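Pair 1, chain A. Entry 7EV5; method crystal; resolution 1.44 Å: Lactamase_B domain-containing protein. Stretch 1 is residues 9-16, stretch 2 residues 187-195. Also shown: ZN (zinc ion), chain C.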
# COMPACT_ATOMS: atom_id res chain seq x y z
N PRO A 9 -0.80 1.35 16.19
CA PRO A 9 0.36 0.89 16.97
C PRO A 9 1.50 0.37 16.12
O PRO A 9 2.67 0.56 16.49
CB PRO A 9 -0.24 -0.20 17.88
CG PRO A 9 -1.51 -0.61 17.21
CD PRO A 9 -2.03 0.64 16.55
N ILE A 10 1.21 -0.27 14.99
CA ILE A 10 2.28 -0.75 14.12
C ILE A 10 2.99 0.40 13.41
O ILE A 10 4.15 0.26 13.00
CB ILE A 10 1.72 -1.79 13.13
CG1 ILE A 10 0.92 -2.87 13.87
CG2 ILE A 10 2.84 -2.41 12.28
CD1 ILE A 10 1.77 -3.75 14.76
N GLN A 11 2.32 1.55 13.28
CA GLN A 11 2.86 2.73 12.60
C GLN A 11 3.06 2.51 11.11
O GLN A 11 3.91 3.15 10.49
CB GLN A 11 4.12 3.28 13.27
CG GLN A 11 3.85 3.92 14.64
CD GLN A 11 3.20 5.29 14.51
OE1 GLN A 11 3.87 6.28 14.22
NE2 GLN A 11 1.90 5.35 14.72
N THR A 12 2.26 1.61 10.53
CA THR A 12 2.25 1.42 9.08
C THR A 12 1.97 2.74 8.38
O THR A 12 1.09 3.51 8.79
CB THR A 12 1.16 0.42 8.74
OG1 THR A 12 1.43 -0.81 9.44
CG2 THR A 12 1.11 0.12 7.24
N ASN A 13 2.70 2.98 7.29
CA ASN A 13 2.56 4.22 6.54
C ASN A 13 1.33 4.15 5.64
O ASN A 13 1.31 3.39 4.66
CB ASN A 13 3.78 4.45 5.66
CG ASN A 13 5.04 4.68 6.45
OD1 ASN A 13 5.03 5.42 7.43
ND2 ASN A 13 6.13 4.06 6.03
N ALA A 14 0.31 4.94 5.95
CA ALA A 14 -0.64 5.31 4.92
C ALA A 14 -0.02 6.42 4.08
O ALA A 14 0.94 7.07 4.48
CB ALA A 14 -1.94 5.84 5.54
N TYR A 15 -0.59 6.64 2.90
CA TYR A 15 -0.18 7.76 2.07
C TYR A 15 -1.41 8.48 1.55
O TYR A 15 -2.41 7.85 1.21
CB TYR A 15 0.70 7.32 0.88
CG TYR A 15 2.02 6.79 1.36
CD1 TYR A 15 3.06 7.65 1.65
CD2 TYR A 15 2.20 5.44 1.58
CE1 TYR A 15 4.26 7.17 2.13
CE2 TYR A 15 3.39 4.95 2.08
CZ TYR A 15 4.42 5.82 2.34
OH TYR A 15 5.63 5.36 2.84
N VAL A 16 -1.34 9.80 1.49
CA VAL A 16 -2.34 10.58 0.79
C VAL A 16 -1.64 11.32 -0.34
O VAL A 16 -0.77 12.17 -0.09
CB VAL A 16 -3.09 11.56 1.70
CG1 VAL A 16 -4.12 12.32 0.87
CG2 VAL A 16 -3.78 10.81 2.83
N VAL A 187 10.49 5.49 -3.19
CA VAL A 187 9.87 4.25 -2.73
C VAL A 187 9.08 4.61 -1.47
O VAL A 187 9.66 4.86 -0.40
CB VAL A 187 10.90 3.15 -2.48
CG1 VAL A 187 10.23 1.90 -1.90
CG2 VAL A 187 11.61 2.81 -3.78
N ALA A 188 7.76 4.69 -1.61
CA ALA A 188 6.86 5.02 -0.51
C ALA A 188 6.30 3.69 -0.02
O ALA A 188 5.32 3.17 -0.56
CB ALA A 188 5.77 5.99 -0.97
N SER A 189 6.95 3.12 0.99
CA SER A 189 6.70 1.77 1.45
C SER A 189 5.85 1.76 2.71
O SER A 189 5.52 2.80 3.29
CB SER A 189 8.03 1.06 1.71
OG SER A 189 8.64 1.58 2.87
N GLY A 190 5.46 0.56 3.11
CA GLY A 190 4.54 0.41 4.22
C GLY A 190 5.14 0.65 5.59
O GLY A 190 4.39 0.84 6.54
N HIS A 191 6.46 0.60 5.72
CA HIS A 191 7.07 0.69 7.04
C HIS A 191 8.38 1.44 6.95
O HIS A 191 9.21 1.13 6.09
CB HIS A 191 7.30 -0.72 7.61
CG HIS A 191 6.03 -1.52 7.74
ND1 HIS A 191 5.23 -1.47 8.86
CD2 HIS A 191 5.40 -2.36 6.87
CE1 HIS A 191 4.17 -2.24 8.68
NE2 HIS A 191 4.25 -2.79 7.48
N GLY A 192 8.58 2.42 7.83
CA GLY A 192 9.85 3.13 7.89
C GLY A 192 9.95 4.30 6.94
O GLY A 192 8.98 4.70 6.29
N PRO A 193 11.16 4.86 6.83
CA PRO A 193 11.35 6.10 6.07
C PRO A 193 11.21 5.92 4.56
O PRO A 193 11.38 4.83 4.01
CB PRO A 193 12.79 6.51 6.41
CG PRO A 193 13.11 5.80 7.68
CD PRO A 193 12.34 4.51 7.64
N LEU A 194 10.93 7.04 3.89
CA LEU A 194 11.00 7.07 2.44
C LEU A 194 12.42 6.80 1.97
O LEU A 194 13.40 7.04 2.68
CB LEU A 194 10.57 8.45 1.94
CG LEU A 194 9.12 8.87 2.17
CD1 LEU A 194 8.95 10.32 1.77
CD2 LEU A 194 8.17 7.98 1.38
N THR A 195 12.53 6.29 0.75
CA THR A 195 13.82 6.09 0.10
C THR A 195 13.62 6.27 -1.40
O THR A 195 12.56 6.71 -1.85
CB THR A 195 14.44 4.76 0.52
OG1 THR A 195 15.80 4.72 0.07
CG2 THR A 195 13.67 3.58 -0.05
ZN ZN C . 2.80 -3.90 6.61
O HOH W 1 6.04 0.36 10.91
O HOH W 2 6.52 3.09 9.76
O HOH W 3 2.17 -5.80 6.69

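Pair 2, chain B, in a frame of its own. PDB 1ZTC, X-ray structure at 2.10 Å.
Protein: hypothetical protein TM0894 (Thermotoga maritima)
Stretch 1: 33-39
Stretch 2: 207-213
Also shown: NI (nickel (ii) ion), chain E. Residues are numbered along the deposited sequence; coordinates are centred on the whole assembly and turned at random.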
# COMPACT_ATOMS: atom_id res chain seq x y z
N HIS B 33 -4.16 0.56 7.47
CA HIS B 33 -4.67 1.88 7.74
C HIS B 33 -3.83 2.54 8.83
O HIS B 33 -3.35 1.86 9.72
CB HIS B 33 -6.10 1.81 8.24
CG HIS B 33 -7.08 1.34 7.22
ND1 HIS B 33 -7.12 1.83 5.93
CD2 HIS B 33 -8.06 0.40 7.30
CE1 HIS B 33 -8.10 1.24 5.28
NE2 HIS B 33 -8.69 0.37 6.08
N PHE B 34 -3.66 3.85 8.73
CA PHE B 34 -2.85 4.57 9.67
C PHE B 34 -3.43 5.98 9.83
O PHE B 34 -3.69 6.70 8.85
CB PHE B 34 -1.38 4.56 9.28
CG PHE B 34 -1.06 5.27 8.01
CD1 PHE B 34 -1.35 4.69 6.79
CD2 PHE B 34 -0.49 6.55 8.03
CE1 PHE B 34 -1.05 5.36 5.58
CE2 PHE B 34 -0.19 7.19 6.84
CZ PHE B 34 -0.49 6.60 5.62
N SER B 35 -3.62 6.38 11.09
CA SER B 35 -4.18 7.68 11.35
C SER B 35 -3.12 8.78 11.32
O SER B 35 -1.93 8.57 11.52
CB SER B 35 -4.96 7.71 12.68
OG SER B 35 -4.11 7.77 13.81
N THR B 36 -3.62 9.98 11.07
CA THR B 36 -2.94 11.21 11.41
C THR B 36 -2.52 11.17 12.88
O THR B 36 -3.25 10.65 13.74
CB THR B 36 -3.90 12.36 11.17
OG1 THR B 36 -4.19 12.41 9.76
CG2 THR B 36 -3.31 13.71 11.63
N VAL B 37 -1.35 11.73 13.15
CA VAL B 37 -0.81 11.85 14.51
C VAL B 37 -0.51 13.33 14.77
O VAL B 37 0.25 13.98 14.06
CB VAL B 37 0.48 11.04 14.73
CG1 VAL B 37 1.00 11.20 16.19
CG2 VAL B 37 0.25 9.60 14.40
N VAL B 38 -1.14 13.84 15.82
CA VAL B 38 -1.06 15.23 16.23
C VAL B 38 -0.28 15.31 17.54
O VAL B 38 -0.51 14.54 18.47
CB VAL B 38 -2.51 15.78 16.43
CG1 VAL B 38 -2.53 17.07 17.21
CG2 VAL B 38 -3.15 15.98 15.05
N TYR B 39 0.66 16.26 17.56
CA TYR B 39 1.50 16.52 18.70
C TYR B 39 1.27 17.97 19.15
O TYR B 39 1.21 18.88 18.32
CB TYR B 39 2.95 16.33 18.31
CG TYR B 39 3.97 16.69 19.39
CD1 TYR B 39 4.15 15.88 20.49
CD2 TYR B 39 4.76 17.83 19.29
CE1 TYR B 39 5.05 16.18 21.45
CE2 TYR B 39 5.69 18.13 20.26
CZ TYR B 39 5.84 17.29 21.34
OH TYR B 39 6.76 17.56 22.33
N LEU B 207 -9.17 22.06 9.51
CA LEU B 207 -9.73 20.72 9.73
C LEU B 207 -8.62 19.69 9.60
O LEU B 207 -7.96 19.62 8.56
CB LEU B 207 -10.79 20.40 8.69
CG LEU B 207 -12.07 21.23 8.80
CD1 LEU B 207 -12.73 21.39 7.43
CD2 LEU B 207 -13.03 20.63 9.83
N VAL B 208 -8.41 18.92 10.66
CA VAL B 208 -7.41 17.85 10.65
C VAL B 208 -8.14 16.52 10.60
O VAL B 208 -8.70 16.06 11.59
CB VAL B 208 -6.47 17.95 11.87
CG1 VAL B 208 -5.50 16.74 11.93
CG2 VAL B 208 -5.66 19.26 11.81
N PHE B 209 -8.11 15.90 9.42
CA PHE B 209 -8.74 14.61 9.18
C PHE B 209 -7.79 13.47 9.59
O PHE B 209 -6.58 13.65 9.66
CB PHE B 209 -9.09 14.44 7.70
CG PHE B 209 -9.89 15.58 7.13
CD1 PHE B 209 -11.20 15.80 7.53
CD2 PHE B 209 -9.34 16.41 6.18
CE1 PHE B 209 -11.93 16.85 7.00
CE2 PHE B 209 -10.08 17.44 5.64
CZ PHE B 209 -11.36 17.66 6.06
N PRO B 210 -8.35 12.31 9.93
CA PRO B 210 -7.49 11.18 10.36
C PRO B 210 -6.83 10.40 9.23
O PRO B 210 -5.91 9.63 9.51
CB PRO B 210 -8.49 10.30 11.11
CG PRO B 210 -9.81 10.57 10.40
CD PRO B 210 -9.78 12.01 10.11
N HIS B 211 -7.32 10.54 8.00
CA HIS B 211 -6.80 9.77 6.85
C HIS B 211 -6.65 10.61 5.62
O HIS B 211 -6.87 10.13 4.50
CB HIS B 211 -7.72 8.56 6.57
CG HIS B 211 -7.82 7.66 7.75
ND1 HIS B 211 -6.76 6.88 8.16
CD2 HIS B 211 -8.80 7.51 8.67
CE1 HIS B 211 -7.10 6.27 9.29
NE2 HIS B 211 -8.31 6.65 9.63
N ASP B 212 -6.25 11.87 5.82
CA ASP B 212 -5.96 12.75 4.71
C ASP B 212 -5.14 13.92 5.23
O ASP B 212 -4.98 14.06 6.43
CB ASP B 212 -7.26 13.24 4.07
CG ASP B 212 -7.09 13.64 2.62
OD1 ASP B 212 -5.93 13.78 2.12
OD2 ASP B 212 -8.14 13.80 1.97
N ALA B 213 -4.60 14.71 4.31
CA ALA B 213 -3.95 15.96 4.64
C ALA B 213 -5.03 16.95 5.14
O ALA B 213 -6.18 16.88 4.73
CB ALA B 213 -3.24 16.52 3.40
NI NI E . -9.58 5.63 11.13
O HOH W 4 -10.35 3.70 9.58
O HOH W 5 -10.32 3.59 12.35

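A recurring backbone arrangement can be held by quite different side chains, and these two contacts illustrate the principle well. Over 14 central residues the backbones superpose with an RMSD of 1.0 Å. In each, a segment leading into a strand lies against a segment that leaves a strand and turns into a metal-binding histidine. The closest matches include Asn13(A) with Thr36(B) and Tyr15(A) with Val38(B), each pair of CA atoms 0.5 Å apart after superposition; Gly190(A) falls on Pro210(B) and His191(A) on His211(B).

The common fastening is made between main-chain atoms, so it persists although the side chains differ. In pair 1, Asn13(A) N donates to Gly190(A) O at 2.8 Å; in pair 2, Thr36(B) N donates to Pro210(B) O, also at 2.8 Å. Each carbonyl also receives a CA-H...O contact from the preceding residue, from Thr12(A) CA to Gly190(A) O at 3.4 Å and from Ser35(B) CA to Pro210(B) O at 3.2 Å. Glycine occupies this position in one pair and proline in the other, and in both the carbonyl oxygen is the acceptor.

Side chains then reinforce this anchor in different ways. Asn13(A), pointing toward the other stretch, uses its amide as a double donor: ND2 reaches Ser189(A) O at 3.1 Å and Gly192(A) O at 2.9 Å, tying down the backbone before and after Gly190(A). Thr36(B) has a shorter side chain and one hydroxyl proton, and its OG1 donates to Phe209(B) O at 2.7 Å. Phe209(B) matches Ser189(A), so the matching carbonyl accepts from Asn13(A) ND2, and from Tyr15(A) OH besides, in pair 1, and from Thr36(B) OG1 in pair 2.

Two residues further on, the solutions diverge more. Tyr15(A) covers Ala188(A), whose CB lies over the ring face, 3.8 Å from the ring centroid, while its OH donates to Ser189(A) O at 2.6 Å. A large aromatic thus packs on a small methyl and adds a polar tether. Pair 2 places valines at both matching positions, and Val38(B) CG2 meets Val208(B) CG1 at 4.0 Å in a purely apolar contact.

The histidines coordinate through the same atom: His191(A) NE2 binds zinc at 2.0 Å, and His211(B) NE2 binds nickel at 2.2 Å. Their other nitrogens are engaged differently. Water 1 accepts from His191(A) ND1 at 2.9 Å and donates to Ile10(A) O at 2.8 Å, bridging the stretches, whereas His211(B) ND1 donates directly, though weakly, to Phe34(B) O at 3.2 Å.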